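Local coordinates for protein D-threo-3-hydroxyaspartate dehydratase (Delftia, PDB 3WQC) that catalyses the pyridoxal 5'-phosphate-dependent deamination of D-threo-3-hydroxyaspartate to oxaloacetate and ammonium, and also acts on D-serine, at residues K78-F83 / L106-R111; H100-A105 / E137-W142; L115-D120 / Q126-F131. All coordinates share one frame; numbering follows the deposited sequence.

Contact 1: K78-F83 / L106-R111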
loop_
_atom_site.group_PDB
_atom_site.type_symbol
_atom_site.label_atom_id
_atom_site.label_comp_id
_atom_site.label_asym_id
_atom_site.label_seq_id
_atom_site.Cartn_x
_atom_site.Cartn_y
_atom_site.Cartn_z
ATOM N N LYS B 78 -10.429 14.238 -2.894
ATOM C CA LYS B 78 -11.317 13.375 -2.100
ATOM C C LYS B 78 -11.160 13.722 -0.636
ATOM O O LYS B 78 -12.156 13.757 0.101
ATOM C CB LYS B 78 -11.035 11.889 -2.345
ATOM C CG LYS B 78 -12.098 10.951 -1.720
ATOM C CD LYS B 78 -11.709 9.466 -1.803
ATOM C CE LYS B 78 -12.866 8.500 -1.839
ATOM N NZ LYS B 78 -12.434 7.187 -2.484
ATOM N N GLU B 79 -9.935 13.970 -0.181
ATOM C CA GLU B 79 -9.733 14.415 1.195
ATOM C C GLU B 79 -10.460 15.760 1.390
ATOM O O GLU B 79 -11.114 15.951 2.436
ATOM C CB GLU B 79 -8.278 14.624 1.480
ATOM C CG GLU B 79 -7.497 13.353 1.732
ATOM C CD GLU B 79 -6.036 13.642 1.461
ATOM O OE1 GLU B 79 -5.491 13.153 0.438
ATOM O OE2 GLU B 79 -5.404 14.392 2.225
ATOM N N ALA B 80 -10.343 16.710 0.452
ATOM C CA ALA B 80 -11.072 17.999 0.665
ATOM C C ALA B 80 -12.603 17.739 0.806
ATOM O O ALA B 80 -13.229 18.331 1.707
ATOM C CB ALA B 80 -10.801 18.915 -0.533
ATOM N N GLU B 81 -13.170 16.824 -0.057
ATOM C CA GLU B 81 -14.599 16.578 0.016
ATOM C C GLU B 81 -14.953 16.013 1.407
ATOM O O GLU B 81 -15.955 16.434 2.054
ATOM C CB GLU B 81 -14.923 15.670 -1.232
ATOM C CG GLU B 81 -16.271 15.046 -1.291
ATOM C CD GLU B 81 -16.334 14.022 -2.455
ATOM O OE1 GLU B 81 -16.273 12.729 -2.199
ATOM O OE2 GLU B 81 -16.439 14.489 -3.624
ATOM N N GLN B 82 -14.152 15.033 1.902
ATOM C CA GLN B 82 -14.452 14.327 3.184
ATOM C C GLN B 82 -14.368 15.324 4.321
ATOM O O GLN B 82 -15.238 15.370 5.207
ATOM C CB GLN B 82 -13.422 13.180 3.408
ATOM C CG GLN B 82 -13.434 12.587 4.857
ATOM C CD GLN B 82 -12.534 11.338 5.052
ATOM O OE1 GLN B 82 -12.741 10.248 4.482
ATOM N NE2 GLN B 82 -11.614 11.467 5.962
ATOM N N PHE B 83 -13.271 16.062 4.406
ATOM C CA PHE B 83 -13.064 16.941 5.551
ATOM C C PHE B 83 -14.017 18.153 5.496
ATOM O O PHE B 83 -14.504 18.579 6.562
ATOM C CB PHE B 83 -11.568 17.373 5.715
ATOM C CG PHE B 83 -10.772 16.252 6.246
ATOM C CD1 PHE B 83 -10.699 16.033 7.619
ATOM C CD2 PHE B 83 -10.077 15.387 5.386
ATOM C CE1 PHE B 83 -9.946 14.934 8.138
ATOM C CE2 PHE B 83 -9.332 14.277 5.892
ATOM C CZ PHE B 83 -9.284 14.040 7.281
ATOM N N LEU B 106 -14.244 23.903 -8.211
ATOM C CA LEU B 106 -15.326 24.939 -8.303
ATOM C C LEU B 106 -16.505 24.500 -7.434
ATOM O O LEU B 106 -17.060 25.332 -6.651
ATOM C CB LEU B 106 -15.702 25.138 -9.772
ATOM C CG LEU B 106 -16.866 26.126 -9.973
ATOM C CD1 LEU B 106 -16.499 27.523 -9.487
ATOM C CD2 LEU B 106 -17.336 26.064 -11.423
ATOM N N GLN B 107 -16.926 23.248 -7.592
ATOM C CA GLN B 107 -18.113 22.817 -6.836
ATOM C C GLN B 107 -17.888 22.904 -5.335
ATOM O O GLN B 107 -18.796 23.319 -4.591
ATOM C CB GLN B 107 -18.424 21.374 -7.239
ATOM C CG GLN B 107 -18.856 21.283 -8.700
ATOM C CD GLN B 107 -18.537 19.930 -9.365
ATOM O OE1 GLN B 107 -18.162 18.959 -8.686
ATOM N NE2 GLN B 107 -18.701 19.863 -10.711
ATOM N N LEU B 108 -16.700 22.474 -4.849
ATOM C CA LEU B 108 -16.378 22.550 -3.420
ATOM C C LEU B 108 -16.488 24.034 -2.964
ATOM O O LEU B 108 -17.043 24.320 -1.901
ATOM C CB LEU B 108 -14.993 21.999 -3.152
ATOM C CG LEU B 108 -15.021 20.495 -2.952
ATOM C CD1 LEU B 108 -13.599 19.991 -3.180
ATOM C CD2 LEU B 108 -15.461 20.115 -1.508
ATOM N N ARG B 109 -15.850 24.952 -3.748
ATOM C CA ARG B 109 -15.929 26.371 -3.310
ATOM C C ARG B 109 -17.405 26.908 -3.287
ATOM O O ARG B 109 -17.761 27.656 -2.351
ATOM C CB ARG B 109 -15.043 27.253 -4.245
ATOM C CG ARG B 109 -13.562 27.023 -3.922
ATOM C CD ARG B 109 -12.630 27.803 -4.860
ATOM N NE ARG B 109 -12.860 29.252 -4.684
ATOM C CZ ARG B 109 -12.358 29.995 -3.680
ATOM N NH1 ARG B 109 -11.472 29.470 -2.767
ATOM N NH2 ARG B 109 -12.711 31.301 -3.568
ATOM N N ARG B 110 -18.196 26.510 -4.295
ATOM C CA ARG B 110 -19.563 26.962 -4.392
ATOM C C ARG B 110 -20.391 26.427 -3.247
ATOM O O ARG B 110 -21.328 27.130 -2.839
ATOM C CB ARG B 110 -20.189 26.594 -5.723
ATOM C CG ARG B 110 -19.615 27.362 -6.905
ATOM C CD ARG B 110 -20.260 26.878 -8.250
ATOM N NE ARG B 110 -20.027 27.778 -9.408
ATOM C CZ ARG B 110 -20.340 27.532 -10.680
ATOM N NH1 ARG B 110 -20.966 26.414 -11.003
ATOM N NH2 ARG B 110 -19.965 28.456 -11.654
ATOM N N ARG B 111 -20.039 25.271 -2.680
ATOM C CA ARG B 111 -20.721 24.736 -1.455
ATOM C C ARG B 111 -20.245 25.327 -0.154
ATOM O O ARG B 111 -20.797 25.031 0.902
ATOM C CB ARG B 111 -20.427 23.164 -1.277
ATOM C CG ARG B 111 -20.968 22.323 -2.277
ATOM C CD ARG B 111 -21.109 20.913 -1.646
ATOM N NE ARG B 111 -20.003 20.031 -1.443
ATOM C CZ ARG B 111 -19.306 19.450 -2.468
ATOM N NH1 ARG B 111 -19.489 19.800 -3.789
ATOM N NH2 ARG B 111 -18.392 18.591 -2.188
HETATM O O HOH W 1 -18.032 17.448 0.528
HETATM O O HOH W 2 -16.619 17.066 -4.264
#
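Leu-108 reaches out from helix 102-110 with both branches of its isobutyl group spread over one flank of helix 77-85. Its CD1 meets the methyl CB of Ala-80 at 4.0 Å, while CD2 lies 3.9 Å from the backbone CA of Glu-81. The first torsion of Leu-108, -86°, sets CG beside the backbone N and anti to the carbonyl carbon, from where the fork of the side chain faces the neighbouring helix. Alanine suits the receiving position because its short side chain lets the bulkier leucine come close to the helix backbone, and the CA atoms of Glu-81 and Leu-108 are 7.1 Å apart.

Toward the surface the contact turns polar. The extended chain of Glu-81, with CG anti to the backbone N (chi1 169°), runs past the end of Arg-111, and its CG lies at the edge of the guanidinium group, 4.2 Å from NH2. The two charged groups do not touch: OE2 of Glu-81 and NH2 of Arg-111 stand 4.8 Å apart. Water 2 links them, donating to OE2 at 2.7 Å and accepting from NH2, whereas water 1 joins the same nitrogen to the backbone carbonyl O of Glu-81. Both waters lie in the guanidinium plane, a placement suited to its N-H groups, while CA of Leu-108 lies over one face, displaced toward the rim. Long charged side chains suit this exposed margin, where they can be joined through water.

An apolar inner side and a water-bridged outer side are thus combined between two helices on the outside of the parallel-stranded barrel, in the alanine racemase-like N-terminal domain.

Contact 2: H100-A105 / E137-W142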
loop_
_atom_site.group_PDB
_atom_site.type_symbol
_atom_site.label_atom_id
_atom_site.label_comp_id
_atom_site.label_asym_id
_atom_site.label_seq_id
_atom_site.Cartn_x
_atom_site.Cartn_y
_atom_site.Cartn_z
ATOM N N HIS B 100 -8.132 19.399 -15.365
ATOM C CA HIS B 100 -9.396 18.626 -15.446
ATOM C C HIS B 100 -10.116 18.503 -14.114
ATOM O O HIS B 100 -11.319 18.150 -14.113
ATOM C CB HIS B 100 -9.155 17.240 -16.045
ATOM C CG HIS B 100 -8.539 16.246 -15.127
ATOM N ND1 HIS B 100 -7.176 16.069 -14.979
ATOM C CD2 HIS B 100 -9.166 15.374 -14.248
ATOM C CE1 HIS B 100 -6.969 15.096 -14.021
ATOM N NE2 HIS B 100 -8.217 14.669 -13.586
ATOM N N ARG B 101 -9.420 18.802 -12.990
ATOM C CA ARG B 101 -10.044 18.790 -11.686
ATOM C C ARG B 101 -10.707 20.120 -11.331
ATOM O O ARG B 101 -11.270 20.258 -10.232
ATOM C CB ARG B 101 -9.035 18.400 -10.603
ATOM C CG ARG B 101 -8.844 16.855 -10.600
ATOM C CD ARG B 101 -8.023 16.358 -9.413
ATOM N NE ARG B 101 -6.571 16.392 -9.648
ATOM C CZ ARG B 101 -5.891 15.390 -10.232
ATOM N NH1 ARG B 101 -6.530 14.274 -10.685
ATOM N NH2 ARG B 101 -4.555 15.485 -10.308
ATOM N N LEU B 102 -10.631 21.126 -12.244
ATOM C CA LEU B 102 -11.204 22.439 -11.873
ATOM C C LEU B 102 -12.736 22.422 -11.566
ATOM O O LEU B 102 -13.170 23.083 -10.649
ATOM C CB LEU B 102 -10.858 23.486 -12.949
ATOM C CG LEU B 102 -9.404 23.984 -12.759
ATOM C CD1 LEU B 102 -8.935 24.682 -14.037
ATOM C CD2 LEU B 102 -9.327 24.983 -11.565
ATOM N N PRO B 103 -13.530 21.616 -12.310
ATOM C CA PRO B 103 -14.983 21.580 -11.946
ATOM C C PRO B 103 -15.164 21.086 -10.536
ATOM O O PRO B 103 -15.996 21.639 -9.810
ATOM C CB PRO B 103 -15.583 20.616 -13.005
ATOM C CG PRO B 103 -14.664 20.862 -14.297
ATOM C CD PRO B 103 -13.254 20.954 -13.616
ATOM N N GLN B 104 -14.414 20.073 -10.087
ATOM C CA GLN B 104 -14.600 19.614 -8.689
ATOM C C GLN B 104 -14.175 20.672 -7.694
ATOM O O GLN B 104 -14.838 20.899 -6.693
ATOM C CB GLN B 104 -13.769 18.344 -8.462
ATOM C CG GLN B 104 -14.244 17.822 -7.121
ATOM C CD GLN B 104 -13.558 16.576 -6.642
ATOM O OE1 GLN B 104 -13.867 16.038 -5.480
ATOM N NE2 GLN B 104 -12.641 16.053 -7.496
ATOM N N ALA B 105 -13.050 21.402 -7.981
ATOM C CA ALA B 105 -12.624 22.454 -7.042
ATOM C C ALA B 105 -13.700 23.572 -7.046
ATOM O O ALA B 105 -13.953 24.092 -5.942
ATOM C CB ALA B 105 -11.292 23.010 -7.532
ATOM N N GLU B 137 -15.672 32.719 -10.939
ATOM C CA GLU B 137 -15.070 32.291 -9.679
ATOM C C GLU B 137 -13.651 32.845 -9.566
ATOM O O GLU B 137 -12.814 32.576 -10.440
ATOM C CB GLU B 137 -14.974 30.729 -9.548
ATOM C CG GLU B 137 -14.471 30.237 -8.198
ATOM C CD GLU B 137 -15.429 30.518 -7.051
ATOM O OE1 GLU B 137 -15.000 30.434 -5.873
ATOM O OE2 GLU B 137 -16.629 30.770 -7.317
ATOM N N ALA B 138 -13.385 33.611 -8.495
ATOM C CA ALA B 138 -12.048 34.118 -8.213
ATOM C C ALA B 138 -11.382 33.043 -7.335
ATOM O O ALA B 138 -11.361 33.112 -6.098
ATOM C CB ALA B 138 -12.075 35.458 -7.537
ATOM N N PHE B 139 -10.849 32.026 -7.981
ATOM C CA PHE B 139 -10.119 30.995 -7.208
ATOM C C PHE B 139 -8.983 31.584 -6.416
ATOM O O PHE B 139 -8.294 32.533 -6.953
ATOM C CB PHE B 139 -9.472 29.962 -8.168
ATOM C CG PHE B 139 -10.511 29.052 -8.826
ATOM C CD1 PHE B 139 -10.975 27.917 -8.098
ATOM C CD2 PHE B 139 -10.995 29.262 -10.142
ATOM C CE1 PHE B 139 -11.899 27.018 -8.712
ATOM C CE2 PHE B 139 -11.915 28.421 -10.713
ATOM C CZ PHE B 139 -12.372 27.288 -10.017
ATOM N N GLU B 140 -8.677 31.010 -5.229
ATOM C CA GLU B 140 -7.481 31.419 -4.500
ATOM C C GLU B 140 -6.388 30.434 -4.891
ATOM O O GLU B 140 -6.576 29.175 -4.760
ATOM C CB GLU B 140 -7.724 31.375 -2.996
ATOM C CG GLU B 140 -6.443 31.825 -2.278
ATOM C CD GLU B 140 -6.640 32.056 -0.800
ATOM O OE1 GLU B 140 -5.564 32.153 -0.100
ATOM O OE2 GLU B 140 -7.803 32.244 -0.298
ATOM N N VAL B 141 -5.233 30.930 -5.312
ATOM C CA VAL B 141 -4.165 30.106 -5.829
ATOM C C VAL B 141 -2.878 30.586 -5.179
ATOM O O VAL B 141 -2.618 31.799 -5.082
ATOM C CB VAL B 141 -4.044 30.200 -7.366
ATOM C CG1 VAL B 141 -2.973 29.245 -7.900
ATOM C CG2 VAL B 141 -5.393 29.929 -8.039
ATOM N N TRP B 142 -2.088 29.607 -4.691
ATOM C CA TRP B 142 -0.748 29.896 -4.168
ATOM C C TRP B 142 0.256 29.378 -5.138
ATOM O O TRP B 142 0.002 28.408 -5.883
ATOM C CB TRP B 142 -0.517 29.233 -2.816
ATOM C CG TRP B 142 -1.479 29.706 -1.747
ATOM C CD1 TRP B 142 -2.601 30.545 -1.810
ATOM C CD2 TRP B 142 -1.413 29.246 -0.362
ATOM N NE1 TRP B 142 -3.220 30.616 -0.581
ATOM C CE2 TRP B 142 -2.537 29.835 0.338
ATOM C CE3 TRP B 142 -0.558 28.359 0.325
ATOM C CZ2 TRP B 142 -2.790 29.559 1.712
ATOM C CZ3 TRP B 142 -0.807 28.069 1.690
ATOM C CH2 TRP B 142 -1.914 28.672 2.365
#
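In the alanine racemase-like barrel domain, this contact belongs to the apolar layer between the outer helices and the parallel sheet. Phe-139, just ahead of strand 140-146, supplies the ring, and Leu-102 and Ala-105, on the inner side of helix 102-110, supply the methyls. CD2 is the branch of Leu-102 that touches, 4.1 Å from CZ of Phe-139, over one face of the ring and toward its rim. CB of Ala-105 comes to 4.2 Å from CE1 of Phe-139 in an oblique approach. No hydrogen bond crosses between the two segments, and all three contacting residues are buried.

The phenyl group is turned toward the helix by a first torsion of -71°, which holds CG beside the backbone N of Phe-139 and anti to its carbonyl carbon. Its other face is covered from within its own segment: CG of Glu-137 lies 3.9 Å above the plane, over the ring centre. Phe-139 is therefore sandwiched between the aliphatic part of a glutamate and a leucine methyl. Glu-137 can give its methylene to the ring and its charge to helix 102-110. A large flat side chain suits a place where cover comes from both faces, whereas small Ala-105 leaves room for the ring beside the helix.

Further along, and wholly within segment 137-142, NE1 of Trp-142 donates a nearly straight hydrogen bond, 2.8 Å and 177°, to OE1 of Glu-140. The acceptor lies in the indole plane and is met on its anti side, 26° out of the carboxylate plane.

Ile-128 and Phe-131 of helix 122-135 also touch both Leu-102 and Phe-139, while Leu-115 of strand 114-119 packs on Ala-105. The contact thus sits where two successive helices meet beside neighbouring strands.

Contact 3: L115-D120 / Q126-F131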
loop_
_atom_site.group_PDB
_atom_site.type_symbol
_atom_site.label_atom_id
_atom_site.label_comp_id
_atom_site.label_asym_id
_atom_site.label_seq_id
_atom_site.Cartn_x
_atom_site.Cartn_y
_atom_site.Cartn_z
ATOM N N LEU B 115 -11.406 26.574 -0.344
ATOM C CA LEU B 115 -10.410 25.639 -0.880
ATOM C C LEU B 115 -9.351 26.448 -1.655
ATOM O O LEU B 115 -9.713 27.218 -2.569
ATOM C CB LEU B 115 -11.150 24.683 -1.872
ATOM C CG LEU B 115 -10.190 23.730 -2.612
ATOM C CD1 LEU B 115 -9.510 22.732 -1.618
ATOM C CD2 LEU B 115 -11.032 23.030 -3.678
ATOM N N LYS B 116 -8.097 26.231 -1.330
ATOM C CA LYS B 116 -6.950 26.896 -2.009
ATOM C C LYS B 116 -6.262 25.885 -2.892
ATOM O O LYS B 116 -6.102 24.692 -2.511
ATOM C CB LYS B 116 -5.925 27.403 -0.971
ATOM C CG LYS B 116 -6.333 28.679 -0.263
ATOM C CD LYS B 116 -7.403 28.696 0.608
ATOM C CE LYS B 116 -7.002 28.038 1.938
ATOM N NZ LYS B 116 -8.137 28.667 2.783
ATOM N N LEU B 117 -5.852 26.309 -4.079
ATOM C CA LEU B 117 -5.144 25.460 -5.066
ATOM C C LEU B 117 -3.705 25.968 -5.203
ATOM O O LEU B 117 -3.431 27.132 -4.808
ATOM C CB LEU B 117 -5.849 25.560 -6.457
ATOM C CG LEU B 117 -7.348 25.297 -6.393
ATOM C CD1 LEU B 117 -7.958 25.452 -7.798
ATOM C CD2 LEU B 117 -7.590 23.812 -5.882
ATOM N N ILE B 118 -2.826 25.168 -5.802
ATOM C CA ILE B 118 -1.440 25.588 -5.984
ATOM C C ILE B 118 -1.054 25.335 -7.424
ATOM O O ILE B 118 -1.530 24.394 -8.088
ATOM C CB ILE B 118 -0.469 24.890 -4.985
ATOM C CG1 ILE B 118 -0.194 23.431 -5.344
ATOM C CG2 ILE B 118 -0.992 25.055 -3.537
ATOM C CD1 ILE B 118 0.919 22.824 -4.457
ATOM N N VAL B 119 -0.128 26.164 -7.931
ATOM C CA VAL B 119 0.438 25.980 -9.284
ATOM C C VAL B 119 1.934 26.291 -9.226
ATOM O O VAL B 119 2.408 27.020 -8.336
ATOM C CB VAL B 119 -0.227 26.861 -10.398
ATOM C CG1 VAL B 119 -1.714 26.528 -10.486
ATOM C CG2 VAL B 119 -0.006 28.344 -10.165
ATOM N N ASP B 120 2.628 25.909 -10.298
ATOM C CA ASP B 120 4.055 26.260 -10.488
ATOM C C ASP B 120 4.401 26.536 -11.946
ATOM O O ASP B 120 5.607 26.516 -12.294
ATOM C CB ASP B 120 5.003 25.233 -9.878
ATOM C CG ASP B 120 5.002 23.928 -10.587
ATOM O OD1 ASP B 120 4.265 23.723 -11.575
ATOM O OD2 ASP B 120 5.804 23.023 -10.176
ATOM N N GLN B 126 -2.816 29.935 -16.298
ATOM C CA GLN B 126 -3.705 30.371 -17.363
ATOM C C GLN B 126 -4.963 29.482 -17.346
ATOM O O GLN B 126 -6.070 30.030 -17.572
ATOM C CB GLN B 126 -3.049 30.194 -18.736
ATOM C CG GLN B 126 -1.945 31.226 -19.003
ATOM C CD GLN B 126 -1.319 31.076 -20.360
ATOM O OE1 GLN B 126 -1.516 30.057 -21.056
ATOM N NE2 GLN B 126 -0.530 32.067 -20.789
ATOM N N ALA B 127 -4.826 28.175 -17.100
ATOM C CA ALA B 127 -6.027 27.302 -17.123
ATOM C C ALA B 127 -6.990 27.689 -16.013
ATOM O O ALA B 127 -8.228 27.739 -16.182
ATOM C CB ALA B 127 -5.595 25.836 -16.965
ATOM N N ILE B 128 -6.444 27.911 -14.801
ATOM C CA ILE B 128 -7.294 28.310 -13.662
ATOM C C ILE B 128 -7.968 29.660 -13.959
ATOM O O ILE B 128 -9.190 29.785 -13.735
ATOM C CB ILE B 128 -6.520 28.367 -12.359
ATOM C CG1 ILE B 128 -5.955 26.972 -11.973
ATOM C CG2 ILE B 128 -7.441 28.882 -11.217
ATOM C CD1 ILE B 128 -5.141 26.928 -10.676
ATOM N N ALA B 129 -7.195 30.656 -14.416
ATOM C CA ALA B 129 -7.788 31.992 -14.587
ATOM C C ALA B 129 -8.839 31.910 -15.698
ATOM O O ALA B 129 -9.879 32.572 -15.568
ATOM C CB ALA B 129 -6.644 32.937 -14.959
ATOM N N ALA B 130 -8.610 31.176 -16.787
ATOM C CA ALA B 130 -9.635 31.139 -17.860
ATOM C C ALA B 130 -10.902 30.454 -17.351
ATOM O O ALA B 130 -12.029 30.930 -17.618
ATOM C CB ALA B 130 -9.084 30.413 -19.045
ATOM N N PHE B 131 -10.754 29.364 -16.552
ATOM C CA PHE B 131 -11.956 28.737 -16.070
ATOM C C PHE B 131 -12.697 29.579 -15.056
ATOM O O PHE B 131 -13.943 29.655 -15.036
ATOM C CB PHE B 131 -11.516 27.354 -15.462
ATOM C CG PHE B 131 -12.705 26.516 -15.018
ATOM C CD1 PHE B 131 -13.520 25.906 -15.992
ATOM C CD2 PHE B 131 -12.963 26.289 -13.652
ATOM C CE1 PHE B 131 -14.599 25.073 -15.611
ATOM C CE2 PHE B 131 -14.067 25.446 -13.298
ATOM C CZ PHE B 131 -14.823 24.827 -14.261
#
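Ile-128 enters the sheet-facing layer from the first half of segment 126-131 and makes both side-chain contacts with strand 114-119. Its CG1 lies beside the backbone N and anti to the carbonyl carbon, with chi1 at -62°, and the extended second torsion carries CD1 out to the strand. That terminal methyl approaches CG1 of Val-119 at 3.5 Å, tighter than the usual carbon-carbon spacing, as the two side chains run antiparallel, each passing the other's flank. The same CD1 lies 4.3 Å from CD1 of Leu-117. Leu-117 and Val-119, two positions apart on the strand, point to the same side and together receive the isoleucine; Ile-128 suits this place because its long branch spans the distance from the helix backbone. Later in the segment, the helix continues through regular backbone bonds, such as Phe-131 N to Ala-127 O at 3.0 Å. Phe-131 then turns to an outside partner, packing on Leu-106 of helix 102-110. With strand 140-146 following helix 122-135 and pairing parallel to strand 114-119, the arrangement is the beta-alpha-beta crossover from which a TIM-barrel-like domain is built.

Overall arrangement
All three contacts lie in the alanine racemase-like domain, on the same side of the chain's centre. Contacts 2 and 3 are about 5 Å apart between centres; backbone hydrogen bonds join them, Trp-142 N reaching Leu-117 O at 2.8 Å. Contact 1 lies about 10 Å from contact 2, centre to centre, and shares helix 102-110 with it; the salt bridge from Arg-109 NE to Glu-137 OE1, 2.7 Å, ties the two. Arg-109 NH1 hydrogen-bonds to the carbonyl O of Leu-115 in contact 3. The cofactor is not touched: the Leu-117 side chain is about 13 Å from pyridoxal phosphate, and that of Ala-80 about 11 Å from that of Lys-53, the probable cofactor-bearing lysine, unattached here.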